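PDB 6TJ2: Alpha/beta hydrolase from Paenibacillus sp. VTT E-133280, which probably hydrolyses ester substrates such as methyl salicylate, as an extracellular relative of tobacco salicylic acid binding protein 2. Local coordinates for residues Phe47-Gly52 and Val74-Tyr79; Ser121-Val126 and Ile137-Ala142. All coordinates share one frame; numbering follows the deposited sequence.

Interaction 1: Phe47-Gly52 and Val74-Tyr79; sequences FVLIHG and VYTPEY
The side chains of His51 and Tyr79 reach toward each other tip to tip, and their rings overlap as an offset stack, centroids 4.2 Å apart and planes at 16°. Tyr79 CE2 lies over the centre of the imidazole, whereas His51 NE2 sits above the rim of the phenol. The Tyr79 hydroxyl donates to the backbone, Tyr79 OH to His51 O at 2.7 Å, approaching from above the carbonyl plane. At the edge of the imidazole, close to its plane, His51 NE2 donates to Glu78 OE2 at 2.6 Å, using the syn side of the carboxylate in a nearly straight bond. His51 ND1 is taken up by Gly52 O, so both ring nitrogens act as donors, which fixes the ring's rotation. Glu78 OE2 accepts a second bond, from Tyr79 N on its anti side, and Glu78 OE1 is held by Ala57 N.

This polar cluster lies just past the ends of two neighbouring parallel strands, 46-50 and 73-75, joined through helix 61-69 in a beta-alpha-beta crossover of the alpha/beta-hydrolase sheet. Within the paired strands, Tyr75 N donates to Phe47 O and Leu49 N to Tyr75 O. On one face Leu49 CD1 packs on Val74 CG1 at 3.6 Å. Where the backbones part, a water donates to Leu49 O and Pro77 O and accepts from His51 N. Ile50 reaches across to the other segment: its CD1 touches Pro77 CG at 3.7 Å, and its CG2 meets Tyr79 CE2 at 3.8 Å. Tyr102 of helix 92-105 backs Pro77.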
loop_
_atom_site.group_PDB
_atom_site.type_symbol
_atom_site.label_atom_id
_atom_site.label_comp_id
_atom_site.label_asym_id
_atom_site.label_seq_id
_atom_site.Cartn_x
_atom_site.Cartn_y
_atom_site.Cartn_z
ATOM N N PHE A 47 -17.746 -21.913 -5.896
ATOM C CA PHE A 47 -16.383 -21.798 -5.304
ATOM C C PHE A 47 -15.968 -23.155 -4.771
ATOM O O PHE A 47 -16.747 -23.857 -4.075
ATOM C CB PHE A 47 -16.414 -20.811 -4.145
ATOM C CG PHE A 47 -16.566 -19.388 -4.574
ATOM C CD1 PHE A 47 -15.442 -18.560 -4.747
ATOM C CD2 PHE A 47 -17.829 -18.837 -4.665
ATOM C CE1 PHE A 47 -15.621 -17.232 -5.117
ATOM C CE2 PHE A 47 -17.990 -17.501 -4.995
ATOM C CZ PHE A 47 -16.879 -16.710 -5.202
ATOM N N VAL A 48 -14.709 -23.490 -4.973
ATOM C CA VAL A 48 -13.981 -24.564 -4.261
ATOM C C VAL A 48 -12.877 -23.872 -3.470
ATOM O O VAL A 48 -11.951 -23.317 -4.098
ATOM C CB VAL A 48 -13.435 -25.624 -5.223
ATOM C CG1 VAL A 48 -12.635 -26.672 -4.478
ATOM C CG2 VAL A 48 -14.554 -26.325 -6.003
ATOM N N LEU A 49 -12.995 -23.857 -2.148
ATOM C CA LEU A 49 -12.112 -23.086 -1.252
ATOM C C LEU A 49 -11.088 -24.032 -0.648
ATOM O O LEU A 49 -11.508 -25.010 -0.029
ATOM C CB LEU A 49 -12.875 -22.368 -0.156
ATOM C CG LEU A 49 -14.058 -21.517 -0.622
ATOM C CD1 LEU A 49 -14.708 -20.891 0.572
ATOM C CD2 LEU A 49 -13.615 -20.418 -1.582
ATOM N N ILE A 50 -9.819 -23.722 -0.815
ATOM C CA ILE A 50 -8.663 -24.542 -0.348
ATOM C C ILE A 50 -7.941 -23.779 0.739
ATOM O O ILE A 50 -7.318 -22.741 0.460
ATOM C CB ILE A 50 -7.760 -24.887 -1.530
ATOM C CG1 ILE A 50 -8.515 -25.514 -2.709
ATOM C CG2 ILE A 50 -6.598 -25.741 -1.018
ATOM C CD1 ILE A 50 -9.293 -26.787 -2.336
ATOM N N HIS A 51 -8.023 -24.287 1.962
ATOM C CA HIS A 51 -7.326 -23.682 3.098
ATOM C C HIS A 51 -5.811 -23.868 2.953
ATOM O O HIS A 51 -5.355 -24.718 2.172
ATOM C CB HIS A 51 -7.822 -24.200 4.430
ATOM C CG HIS A 51 -7.488 -25.639 4.733
ATOM N ND1 HIS A 51 -6.225 -26.031 5.127
ATOM C CD2 HIS A 51 -8.225 -26.766 4.648
ATOM C CE1 HIS A 51 -6.220 -27.345 5.336
ATOM N NE2 HIS A 51 -7.423 -27.823 5.042
ATOM N N GLY A 52 -5.094 -23.162 3.794
ATOM C CA GLY A 52 -3.649 -23.262 3.865
ATOM C C GLY A 52 -3.175 -23.968 5.109
ATOM O O GLY A 52 -3.895 -24.809 5.690
ATOM N N VAL A 74 -20.755 -23.376 -2.540
ATOM C CA VAL A 74 -19.404 -23.316 -1.924
ATOM C C VAL A 74 -19.022 -24.712 -1.428
ATOM O O VAL A 74 -19.749 -25.281 -0.584
ATOM C CB VAL A 74 -19.327 -22.306 -0.784
ATOM C CG1 VAL A 74 -17.910 -22.212 -0.245
ATOM C CG2 VAL A 74 -19.845 -20.933 -1.194
ATOM N N TYR A 75 -17.910 -25.225 -1.898
ATOM C CA TYR A 75 -17.299 -26.503 -1.443
ATOM C C TYR A 75 -16.035 -26.164 -0.666
ATOM O O TYR A 75 -15.226 -25.315 -1.124
ATOM C CB TYR A 75 -16.976 -27.410 -2.615
ATOM C CG TYR A 75 -18.182 -27.819 -3.401
ATOM C CD1 TYR A 75 -18.537 -27.154 -4.570
ATOM C CD2 TYR A 75 -19.000 -28.825 -2.950
ATOM C CE1 TYR A 75 -19.675 -27.481 -5.281
ATOM C CE2 TYR A 75 -20.116 -29.188 -3.680
ATOM C CZ TYR A 75 -20.451 -28.525 -4.831
ATOM O OH TYR A 75 -21.574 -28.906 -5.545
ATOM N N THR A 76 -15.868 -26.729 0.505
ATOM C CA THR A 76 -14.675 -26.543 1.371
ATOM C C THR A 76 -14.066 -27.903 1.709
ATOM O O THR A 76 -14.220 -28.362 2.831
ATOM C CB THR A 76 -15.019 -25.767 2.631
ATOM O OG1 THR A 76 -16.007 -26.426 3.430
ATOM C CG2 THR A 76 -15.588 -24.410 2.277
ATOM N N PRO A 77 -13.391 -28.537 0.766
ATOM C CA PRO A 77 -12.844 -29.878 1.013
ATOM C C PRO A 77 -11.753 -29.839 2.068
ATOM O O PRO A 77 -10.934 -28.890 2.121
ATOM C CB PRO A 77 -12.272 -30.273 -0.351
ATOM C CG PRO A 77 -11.985 -28.956 -1.040
ATOM C CD PRO A 77 -13.104 -28.063 -0.585
ATOM N N GLU A 78 -11.660 -30.920 2.806
ATOM C CA GLU A 78 -10.447 -31.191 3.581
ATOM C C GLU A 78 -9.467 -31.977 2.683
ATOM O O GLU A 78 -9.878 -32.529 1.626
ATOM C CB GLU A 78 -10.779 -32.025 4.816
ATOM C CG GLU A 78 -9.655 -32.113 5.819
ATOM C CD GLU A 78 -9.135 -30.721 6.088
ATOM O OE1 GLU A 78 -9.729 -30.066 6.983
ATOM O OE2 GLU A 78 -8.123 -30.331 5.472
ATOM N N TYR A 79 -8.189 -31.939 3.027
ATOM C CA TYR A 79 -7.168 -32.602 2.195
ATOM C C TYR A 79 -6.213 -33.416 3.062
ATOM O O TYR A 79 -6.224 -33.280 4.241
ATOM C CB TYR A 79 -6.540 -31.604 1.220
ATOM C CG TYR A 79 -5.875 -30.367 1.776
ATOM C CD1 TYR A 79 -4.676 -30.411 2.468
ATOM C CD2 TYR A 79 -6.407 -29.125 1.500
ATOM C CE1 TYR A 79 -4.037 -29.247 2.872
ATOM C CE2 TYR A 79 -5.785 -27.956 1.902
ATOM C CZ TYR A 79 -4.595 -28.014 2.588
ATOM O OH TYR A 79 -3.955 -26.880 2.954
HETATM O O HOH W 1 -10.389 -26.146 2.251
#

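Interaction 2: Ser121-Val126 and Ile137-Ala142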
loop_
_atom_site.group_PDB
_atom_site.type_symbol
_atom_site.label_atom_id
_atom_site.label_comp_id
_atom_site.label_asym_id
_atom_site.label_seq_id
_atom_site.Cartn_x
_atom_site.Cartn_y
_atom_site.Cartn_z
ATOM N N SER A 121 -0.342 -22.921 -3.439
ATOM C CA SER A 121 0.460 -23.972 -4.099
ATOM C C SER A 121 -0.406 -25.162 -4.498
ATOM O O SER A 121 -0.169 -25.776 -5.577
ATOM C CB SER A 121 1.640 -24.409 -3.292
ATOM O OG SER A 121 1.277 -25.176 -2.170
ATOM N N VAL A 122 -1.423 -25.453 -3.721
ATOM C CA VAL A 122 -2.372 -26.543 -3.982
ATOM C C VAL A 122 -3.268 -26.183 -5.158
ATOM O O VAL A 122 -3.509 -27.042 -6.032
ATOM C CB VAL A 122 -3.164 -26.870 -2.720
ATOM C CG1 VAL A 122 -4.154 -27.998 -3.024
ATOM C CG2 VAL A 122 -2.232 -27.264 -1.570
ATOM N N ILE A 123 -3.763 -24.952 -5.250
ATOM C CA ILE A 123 -4.567 -24.607 -6.441
ATOM C C ILE A 123 -3.706 -24.672 -7.699
ATOM O O ILE A 123 -4.219 -25.044 -8.787
ATOM C CB ILE A 123 -5.379 -23.316 -6.329
ATOM C CG1 ILE A 123 -4.504 -22.065 -6.372
ATOM C CG2 ILE A 123 -6.246 -23.395 -5.077
ATOM C CD1 ILE A 123 -5.244 -20.790 -6.022
ATOM N N GLN A 124 -2.396 -24.330 -7.610
ATOM C CA GLN A 124 -1.520 -24.486 -8.797
ATOM C C GLN A 124 -1.469 -25.947 -9.227
ATOM O O GLN A 124 -1.649 -26.243 -10.428
ATOM C CB GLN A 124 -0.129 -23.955 -8.492
ATOM C CG GLN A 124 -0.036 -22.436 -8.349
ATOM C CD GLN A 124 1.344 -22.060 -7.870
ATOM O OE1 GLN A 124 1.823 -22.606 -6.851
ATOM N NE2 GLN A 124 2.029 -21.175 -8.599
ATOM N N THR A 125 -1.153 -26.849 -8.322
ATOM C CA THR A 125 -0.928 -28.244 -8.691
ATOM C C THR A 125 -2.240 -28.925 -9.044
ATOM O O THR A 125 -2.266 -29.741 -10.006
ATOM C CB THR A 125 -0.159 -28.974 -7.609
ATOM O OG1 THR A 125 -0.869 -28.888 -6.378
ATOM C CG2 THR A 125 1.256 -28.475 -7.459
ATOM N N VAL A 126 -3.340 -28.524 -8.435
ATOM C CA VAL A 126 -4.660 -29.051 -8.811
ATOM C C VAL A 126 -5.047 -28.615 -10.222
ATOM O O VAL A 126 -5.507 -29.441 -11.037
ATOM C CB VAL A 126 -5.724 -28.678 -7.780
ATOM C CG1 VAL A 126 -7.149 -28.943 -8.258
ATOM C CG2 VAL A 126 -5.458 -29.413 -6.460
ATOM N N ILE A 137 -9.000 -18.952 -11.333
ATOM C CA ILE A 137 -8.166 -19.331 -10.167
ATOM C C ILE A 137 -7.924 -18.081 -9.343
ATOM O O ILE A 137 -7.465 -17.050 -9.904
ATOM C CB ILE A 137 -6.876 -19.986 -10.620
ATOM C CG1 ILE A 137 -7.105 -21.184 -11.536
ATOM C CG2 ILE A 137 -6.060 -20.344 -9.406
ATOM C CD1 ILE A 137 -5.815 -21.639 -12.232
ATOM N N VAL A 138 -8.259 -18.106 -8.065
ATOM C CA VAL A 138 -8.153 -16.934 -7.178
ATOM C C VAL A 138 -7.140 -17.251 -6.100
ATOM O O VAL A 138 -7.342 -18.210 -5.332
ATOM C CB VAL A 138 -9.513 -16.520 -6.588
ATOM C CG1 VAL A 138 -9.342 -15.346 -5.641
ATOM C CG2 VAL A 138 -10.494 -16.199 -7.702
ATOM N N PHE A 139 -6.108 -16.465 -6.031
ATOM C CA PHE A 139 -5.110 -16.523 -4.955
ATOM C C PHE A 139 -5.486 -15.508 -3.903
ATOM O O PHE A 139 -5.468 -14.303 -4.192
ATOM C CB PHE A 139 -3.721 -16.218 -5.498
ATOM C CG PHE A 139 -3.194 -17.286 -6.413
ATOM C CD1 PHE A 139 -2.237 -18.185 -5.961
ATOM C CD2 PHE A 139 -3.624 -17.421 -7.707
ATOM C CE1 PHE A 139 -1.770 -19.191 -6.786
ATOM C CE2 PHE A 139 -3.172 -18.420 -8.542
ATOM C CZ PHE A 139 -2.270 -19.335 -8.053
ATOM N N PHE A 140 -5.850 -15.901 -2.717
ATOM C CA PHE A 140 -6.283 -15.057 -1.589
ATOM C C PHE A 140 -5.194 -15.051 -0.535
ATOM O O PHE A 140 -5.046 -16.045 0.164
ATOM C CB PHE A 140 -7.651 -15.493 -1.078
ATOM C CG PHE A 140 -8.060 -14.946 0.261
ATOM C CD1 PHE A 140 -8.866 -15.683 1.123
ATOM C CD2 PHE A 140 -7.663 -13.679 0.666
ATOM C CE1 PHE A 140 -9.167 -15.190 2.382
ATOM C CE2 PHE A 140 -7.942 -13.212 1.933
ATOM C CZ PHE A 140 -8.711 -13.974 2.795
ATOM N N ASP A 141 -4.342 -14.014 -0.512
ATOM C CA ASP A 141 -3.244 -13.935 0.470
ATOM C C ASP A 141 -2.531 -15.291 0.438
ATOM O O ASP A 141 -2.324 -15.930 1.487
ATOM C CB ASP A 141 -3.720 -13.536 1.854
ATOM C CG ASP A 141 -4.179 -12.104 1.924
ATOM O OD1 ASP A 141 -4.029 -11.397 0.976
ATOM O OD2 ASP A 141 -4.609 -11.678 3.021
ATOM N N ALA A 142 -2.165 -15.674 -0.776
ATOM C CA ALA A 142 -1.668 -17.011 -1.077
ATOM C C ALA A 142 -0.292 -16.953 -1.726
ATOM O O ALA A 142 0.092 -15.979 -2.395
ATOM C CB ALA A 142 -2.639 -17.799 -1.933
#
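Ile123 points its CD1 methyl squarely at the face of the Phe139 ring, 3.8 Å from the centroid and only 5° off the ring normal, a CH-pi contact. It joins helix 119-129 to strand 134-139 within the beta-alpha-beta unit that begins with strand 111-117, part of the alpha/beta-hydrolase core; helix and strand segments run nearly antiparallel, their axes 9.3 Å apart. The CG1 of Ile123 stands between the backbone N and the carbonyl carbon (chi1 72°), and with CD1 extended beyond it (chi2 -170°) the branch reaches the strand. Ile123 and Ile137 run alongside each other, oppositely directed, with Ile123 CD1 3.5 Å from Ile137 CG2.

Gln124 comes to the same ring from another side. Its CG lies at the edge, in the ring plane, 3.8 Å from Phe139 CZ, and the side chain crosses Phe139 at about a right angle, the amide plane almost perpendicular to the ring. The amide itself is turned elsewhere, Gln124 NE2 donating to Pro145 O, which probably limits its freedom to turn. Phe219 of helix 217-221 touches Phe139, Ile137 and Gln124 alike. An alanine in place of Phe139 would probably open a gap between helix and strand, leaving the Ile123 methyl without its aromatic face and Gln124 CG without the ring edge.

No hydrogen bond links the two segments; Ile123 CD1 also approaches the backbone, lying 3.4 Å from Val138 O.

In the fold
Interactions 1 and 2 follow one another along the chain and reach the same parallel sheet, in which strand 111-117 separates strand 46-50 from strand 134-139. Their centres lie 11 Å apart, yet they touch through Ile50, whose CG2 is 3.9 Å from Val122 CG1 and whose CG1 is 3.9 Å from Ile123 CG2. Ile50 thus ties interaction 1 to helix 119-129. Both contacts border the probable active site: Ser117, on a likely nucleophile elbow with Gly115 and Gly119, fits a Ser-His-Asp triad with His264 and Asp234. Gly52 of interaction 1 and Ile123 of interaction 2 each touch residues of the elbow.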